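Local coordinates for protein alanine racemase (Actinobacillus succinogenes, PDB 3C3K) that has the two-lobed, periplasmic binding protein-like fold seen in LacI-type regulators and probably binds a small molecule between its lobes, at residues B[65-77]-B[88-101]. Residues are numbered along the deposited sequence; the frame is centred on the assembly and turned at random.
Sequences VDGVITMDALSEL and PWVQCAEYDPLSTV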
loop_
_atom_site.group_PDB
_atom_site.type_symbol
_atom_site.label_atom_id
_atom_site.label_comp_id
_atom_site.label_asym_id
_atom_site.label_seq_id
_atom_site.Cartn_x
_atom_site.Cartn_y
_atom_site.Cartn_z
ATOM N N VAL B 65 20.904 -5.502 13.093
ATOM C CA VAL B 65 19.962 -4.495 13.545
ATOM C C VAL B 65 20.058 -4.419 15.048
ATOM O O VAL B 65 20.415 -5.445 15.707
ATOM C CB VAL B 65 18.490 -4.844 13.162
ATOM C CG1 VAL B 65 18.317 -5.001 11.638
ATOM C CG2 VAL B 65 18.044 -6.112 13.879
ATOM N N ASP B 66 19.743 -3.214 15.561
ATOM C CA ASP B 66 19.794 -2.870 16.958
ATOM C C ASP B 66 18.482 -3.059 17.747
ATOM O O ASP B 66 18.465 -2.855 18.970
ATOM C CB ASP B 66 20.223 -1.406 17.071
ATOM C CG ASP B 66 21.715 -1.186 16.783
ATOM O OD1 ASP B 66 22.401 -2.115 16.283
ATOM O OD2 ASP B 66 22.200 -0.054 17.062
ATOM N N GLY B 67 17.408 -3.493 17.099
ATOM C CA GLY B 67 16.113 -3.576 17.800
ATOM C C GLY B 67 15.009 -3.911 16.809
ATOM O O GLY B 67 15.210 -3.803 15.600
ATOM N N VAL B 68 13.873 -4.391 17.312
ATOM C CA VAL B 68 12.753 -4.801 16.469
ATOM C C VAL B 68 11.408 -4.120 16.882
ATOM O O VAL B 68 11.090 -4.018 18.054
ATOM C CB VAL B 68 12.703 -6.378 16.368
ATOM C CG1 VAL B 68 12.842 -6.983 17.684
ATOM C CG2 VAL B 68 11.407 -6.911 15.679
ATOM N N ILE B 69 10.682 -3.572 15.889
ATOM C CA ILE B 69 9.271 -3.152 16.060
ATOM C C ILE B 69 8.448 -4.125 15.297
ATOM O O ILE B 69 8.773 -4.434 14.163
ATOM C CB ILE B 69 9.049 -1.736 15.530
ATOM C CG1 ILE B 69 9.934 -0.795 16.330
ATOM C CG2 ILE B 69 7.534 -1.308 15.673
ATOM C CD1 ILE B 69 10.023 0.637 15.711
ATOM N N THR B 70 7.494 -4.742 15.966
ATOM C CA THR B 70 6.621 -5.740 15.361
ATOM C C THR B 70 5.151 -5.244 15.295
ATOM O O THR B 70 4.669 -4.598 16.213
ATOM C CB THR B 70 6.719 -7.134 16.070
ATOM O OG1 THR B 70 5.973 -8.085 15.271
ATOM C CG2 THR B 70 6.214 -7.103 17.548
ATOM N N MET B 71 4.487 -5.517 14.166
ATOM C CA MET B 71 3.113 -5.245 14.007
ATOM C C MET B 71 2.387 -6.639 13.901
ATOM O O MET B 71 1.193 -6.688 13.646
ATOM C CB MET B 71 2.850 -4.396 12.747
ATOM C CG MET B 71 3.769 -3.092 12.527
ATOM S SD MET B 71 3.310 -2.284 10.903
ATOM C CE MET B 71 1.804 -1.703 11.446
ATOM N N ASP B 72 3.084 -7.742 14.212
ATOM C CA ASP B 72 2.408 -9.066 14.167
ATOM C C ASP B 72 1.413 -9.363 15.270
ATOM O O ASP B 72 1.355 -8.649 16.306
ATOM C CB ASP B 72 3.460 -10.165 14.180
ATOM C CG ASP B 72 4.122 -10.368 12.819
ATOM O OD1 ASP B 72 3.646 -9.794 11.852
ATOM O OD2 ASP B 72 5.048 -11.221 12.729
ATOM N N ALA B 73 0.643 -10.446 15.077
ATOM C CA ALA B 73 -0.327 -10.881 16.077
ATOM C C ALA B 73 0.347 -11.018 17.443
ATOM O O ALA B 73 1.500 -11.526 17.563
ATOM C CB ALA B 73 -0.999 -12.238 15.662
ATOM N N LEU B 74 -0.374 -10.541 18.461
ATOM C CA LEU B 74 0.068 -10.522 19.865
ATOM C C LEU B 74 0.523 -11.865 20.323
ATOM O O LEU B 74 1.479 -11.956 21.053
ATOM C CB LEU B 74 -1.120 -10.089 20.761
ATOM C CG LEU B 74 -0.875 -9.840 22.237
ATOM C CD1 LEU B 74 -0.013 -8.623 22.349
ATOM C CD2 LEU B 74 -2.218 -9.635 22.891
ATOM N N SER B 75 -0.121 -12.942 19.846
ATOM C CA SER B 75 0.218 -14.274 20.303
ATOM C C SER B 75 1.588 -14.841 19.809
ATOM O O SER B 75 2.066 -15.951 20.238
ATOM C CB SER B 75 -0.860 -15.207 19.807
ATOM O OG SER B 75 -0.828 -15.271 18.408
ATOM N N GLU B 76 2.217 -14.079 18.922
ATOM C CA GLU B 76 3.542 -14.417 18.427
ATOM C C GLU B 76 4.594 -14.003 19.448
ATOM O O GLU B 76 5.684 -14.520 19.406
ATOM C CB GLU B 76 3.810 -13.687 17.106
ATOM C CG GLU B 76 4.956 -14.324 16.282
ATOM C CD GLU B 76 5.176 -13.677 14.932
ATOM O OE1 GLU B 76 5.370 -12.415 14.884
ATOM O OE2 GLU B 76 5.220 -14.455 13.944
ATOM N N LEU B 77 4.299 -13.015 20.296
ATOM C CA LEU B 77 5.291 -12.503 21.223
ATOM C C LEU B 77 5.921 -13.609 22.075
ATOM O O LEU B 77 7.131 -13.728 22.079
ATOM C CB LEU B 77 4.719 -11.371 22.074
ATOM C CG LEU B 77 5.027 -9.900 21.768
ATOM C CD1 LEU B 77 5.269 -9.630 20.379
ATOM C CD2 LEU B 77 3.963 -8.962 22.373
ATOM N N PRO B 88 16.158 -4.445 22.361
ATOM C CA PRO B 88 15.043 -3.488 22.228
ATOM C C PRO B 88 13.883 -4.046 21.371
ATOM O O PRO B 88 14.130 -4.589 20.297
ATOM C CB PRO B 88 15.667 -2.312 21.521
ATOM C CG PRO B 88 17.131 -2.364 21.970
ATOM C CD PRO B 88 17.444 -3.854 21.930
ATOM N N TRP B 89 12.644 -3.948 21.881
ATOM C CA TRP B 89 11.474 -4.611 21.275
ATOM C C TRP B 89 10.253 -3.768 21.600
ATOM O O TRP B 89 10.054 -3.351 22.755
ATOM C CB TRP B 89 11.355 -6.017 21.899
ATOM C CG TRP B 89 10.411 -7.000 21.317
ATOM C CD1 TRP B 89 9.730 -6.916 20.155
ATOM C CD2 TRP B 89 10.142 -8.315 21.849
ATOM N NE1 TRP B 89 9.022 -8.073 19.930
ATOM C CE2 TRP B 89 9.250 -8.944 20.970
ATOM C CE3 TRP B 89 10.559 -8.995 23.004
ATOM C CZ2 TRP B 89 8.756 -10.260 21.193
ATOM C CZ3 TRP B 89 10.056 -10.331 23.246
ATOM C CH2 TRP B 89 9.189 -10.945 22.327
ATOM N N VAL B 90 9.419 -3.516 20.588
ATOM C CA VAL B 90 8.201 -2.730 20.756
ATOM C C VAL B 90 7.148 -3.346 19.892
ATOM O O VAL B 90 7.439 -3.720 18.778
ATOM C CB VAL B 90 8.349 -1.265 20.313
ATOM C CG1 VAL B 90 7.035 -0.550 20.386
ATOM C CG2 VAL B 90 9.356 -0.490 21.188
ATOM N N GLN B 91 5.921 -3.415 20.398
ATOM C CA GLN B 91 4.812 -3.937 19.643
ATOM C C GLN B 91 3.896 -2.804 19.232
ATOM O O GLN B 91 3.578 -1.922 20.041
ATOM C CB GLN B 91 4.061 -5.013 20.434
ATOM C CG GLN B 91 2.575 -5.215 19.912
ATOM C CD GLN B 91 2.540 -6.405 18.957
ATOM O OE1 GLN B 91 3.143 -7.431 19.250
ATOM N NE2 GLN B 91 1.854 -6.269 17.824
ATOM N N CYS B 92 3.512 -2.778 17.971
ATOM C CA CYS B 92 2.538 -1.795 17.450
ATOM C C CYS B 92 1.187 -2.410 17.197
ATOM O O CYS B 92 1.088 -3.513 16.658
ATOM C CB CYS B 92 2.970 -1.262 16.087
ATOM S SG CYS B 92 4.350 -0.163 16.063
ATOM N N ALA B 93 0.133 -1.657 17.515
ATOM C CA ALA B 93 -1.215 -1.965 17.071
ATOM C C ALA B 93 -1.837 -3.168 17.713
ATOM O O ALA B 93 -2.920 -3.502 17.364
ATOM C CB ALA B 93 -1.294 -2.106 15.544
ATOM N N GLU B 94 -1.167 -3.804 18.647
ATOM C CA GLU B 94 -1.801 -4.788 19.526
ATOM C C GLU B 94 -1.656 -4.281 20.973
ATOM O O GLU B 94 -0.644 -3.698 21.342
ATOM C CB GLU B 94 -1.168 -6.168 19.373
ATOM C CG GLU B 94 -1.415 -6.861 18.039
ATOM C CD GLU B 94 -2.698 -7.652 18.034
ATOM O OE1 GLU B 94 -3.750 -7.057 18.355
ATOM O OE2 GLU B 94 -2.648 -8.864 17.723
ATOM N N TYR B 95 -2.683 -4.473 21.772
ATOM C CA TYR B 95 -2.695 -3.957 23.144
ATOM C C TYR B 95 -2.995 -5.039 24.160
ATOM O O TYR B 95 -4.114 -5.560 24.168
ATOM C CB TYR B 95 -3.766 -2.882 23.268
ATOM C CG TYR B 95 -3.914 -2.258 24.618
ATOM C CD1 TYR B 95 -2.843 -1.638 25.225
ATOM C CD2 TYR B 95 -5.139 -2.197 25.236
ATOM C CE1 TYR B 95 -2.949 -1.029 26.447
ATOM C CE2 TYR B 95 -5.290 -1.580 26.443
ATOM C CZ TYR B 95 -4.167 -0.981 27.035
ATOM O OH TYR B 95 -4.262 -0.353 28.221
ATOM N N ASP B 96 -1.999 -5.354 25.006
ATOM C CA ASP B 96 -2.198 -6.175 26.180
ATOM C C ASP B 96 -1.400 -5.558 27.311
ATOM O O ASP B 96 -0.165 -5.571 27.279
ATOM C CB ASP B 96 -1.673 -7.582 25.978
ATOM C CG ASP B 96 -1.942 -8.460 27.191
ATOM O OD1 ASP B 96 -2.553 -7.964 28.187
ATOM O OD2 ASP B 96 -1.579 -9.651 27.119
ATOM N N PRO B 97 -2.090 -4.932 28.280
ATOM C CA PRO B 97 -1.302 -4.273 29.353
ATOM C C PRO B 97 -0.558 -5.223 30.321
ATOM O O PRO B 97 0.289 -4.776 31.123
ATOM C CB PRO B 97 -2.326 -3.367 30.082
ATOM C CG PRO B 97 -3.701 -3.625 29.420
ATOM C CD PRO B 97 -3.540 -4.675 28.345
ATOM N N LEU B 98 -0.845 -6.521 30.235
ATOM C CA LEU B 98 -0.146 -7.497 31.035
ATOM C C LEU B 98 1.084 -7.981 30.259
ATOM O O LEU B 98 1.991 -8.625 30.812
ATOM C CB LEU B 98 -1.087 -8.661 31.411
ATOM C CG LEU B 98 -2.160 -8.229 32.425
ATOM C CD1 LEU B 98 -2.950 -9.439 32.811
ATOM C CD2 LEU B 98 -1.588 -7.497 33.706
ATOM N N SER B 99 1.195 -7.627 28.995
ATOM C CA SER B 99 2.414 -8.054 28.282
ATOM C C SER B 99 3.628 -7.249 28.776
ATOM O O SER B 99 3.471 -6.098 29.171
ATOM C CB SER B 99 2.202 -7.908 26.776
ATOM O OG SER B 99 3.430 -7.790 26.110
ATOM N N THR B 100 4.817 -7.847 28.823
ATOM C CA THR B 100 6.007 -7.096 29.190
ATOM C C THR B 100 6.685 -6.322 28.036
ATOM O O THR B 100 7.629 -5.601 28.257
ATOM C CB THR B 100 7.048 -7.975 29.847
ATOM O OG1 THR B 100 7.356 -9.089 28.986
ATOM C CG2 THR B 100 6.502 -8.472 31.192
ATOM N N VAL B 101 6.191 -6.476 26.820
ATOM C CA VAL B 101 6.753 -5.792 25.670
ATOM C C VAL B 101 6.018 -4.491 25.494
ATOM O O VAL B 101 4.795 -4.486 25.426
ATOM C CB VAL B 101 6.591 -6.654 24.440
ATOM C CG1 VAL B 101 7.130 -5.913 23.154
ATOM C CG2 VAL B 101 7.293 -8.027 24.688
#
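Val68, Ile69 and Thr70 pair in parallel with Trp89, Val90 and Gln91, the short strand axes 4.8 Å apart and inclined at 19°. The backbone ladder runs from Val68 N to Pro88 O, through Val90 N to Val68 O and Thr70 N to Val90 O, and ends with Cys92 N on Thr70 O (2.8 Å), an almost straight bond. Side chains extend the grip past the paired residues. Strand residue Gln91 is bent at its second torsion (chi2 97°), which turns its amide toward the loop after 68-70: NE2 donates to Asp72 O at 2.9 Å, in the carbonyl plane, and also to Cys92 O within its own segment. These two bonds fix the amide's rotation, so OE1 faces Leu77 CD1 (3.3 Å) and Thr70 CG2. On the sheet face that carries Val68, Thr70, Trp89 and Gln91, Leu77 CD1 packs on Trp89 CZ2 at 3.6 Å while Leu77 O lies at the indole edge, in its plane; Val101 CG2 rests on one indole face, offset toward the rim. Ile69 and Val90 point to the other sheet face, where Ile69 CG2 meets Cys92 SG at 3.4 Å. Farther along, Glu94 OE2 accepts a hydrogen bond from Leu74 N at 2.9 Å, on the anti side and tilted 30° out of the carboxylate plane, and Leu74 CD2 packs on Asp96 CB. In the second shell, Thr70 OG1 closes an ST turn with Asp72 N, consistent with a bend that brings Asp72 O to Gln91 NE2, and Gln137 N gives Glu94 OE2 another donor. The contact joins the strands of a right-handed beta-alpha-beta crossover through helix 77-84, inside a parallel Rossmann-like sheet: strand 9-15 pairs with the other edge of 68-70, strand 102-105 lies beside 89-92 on its other side, helix 239-254 packs on Pro88, Val90 and Cys92, and helix 21-35 on Met71.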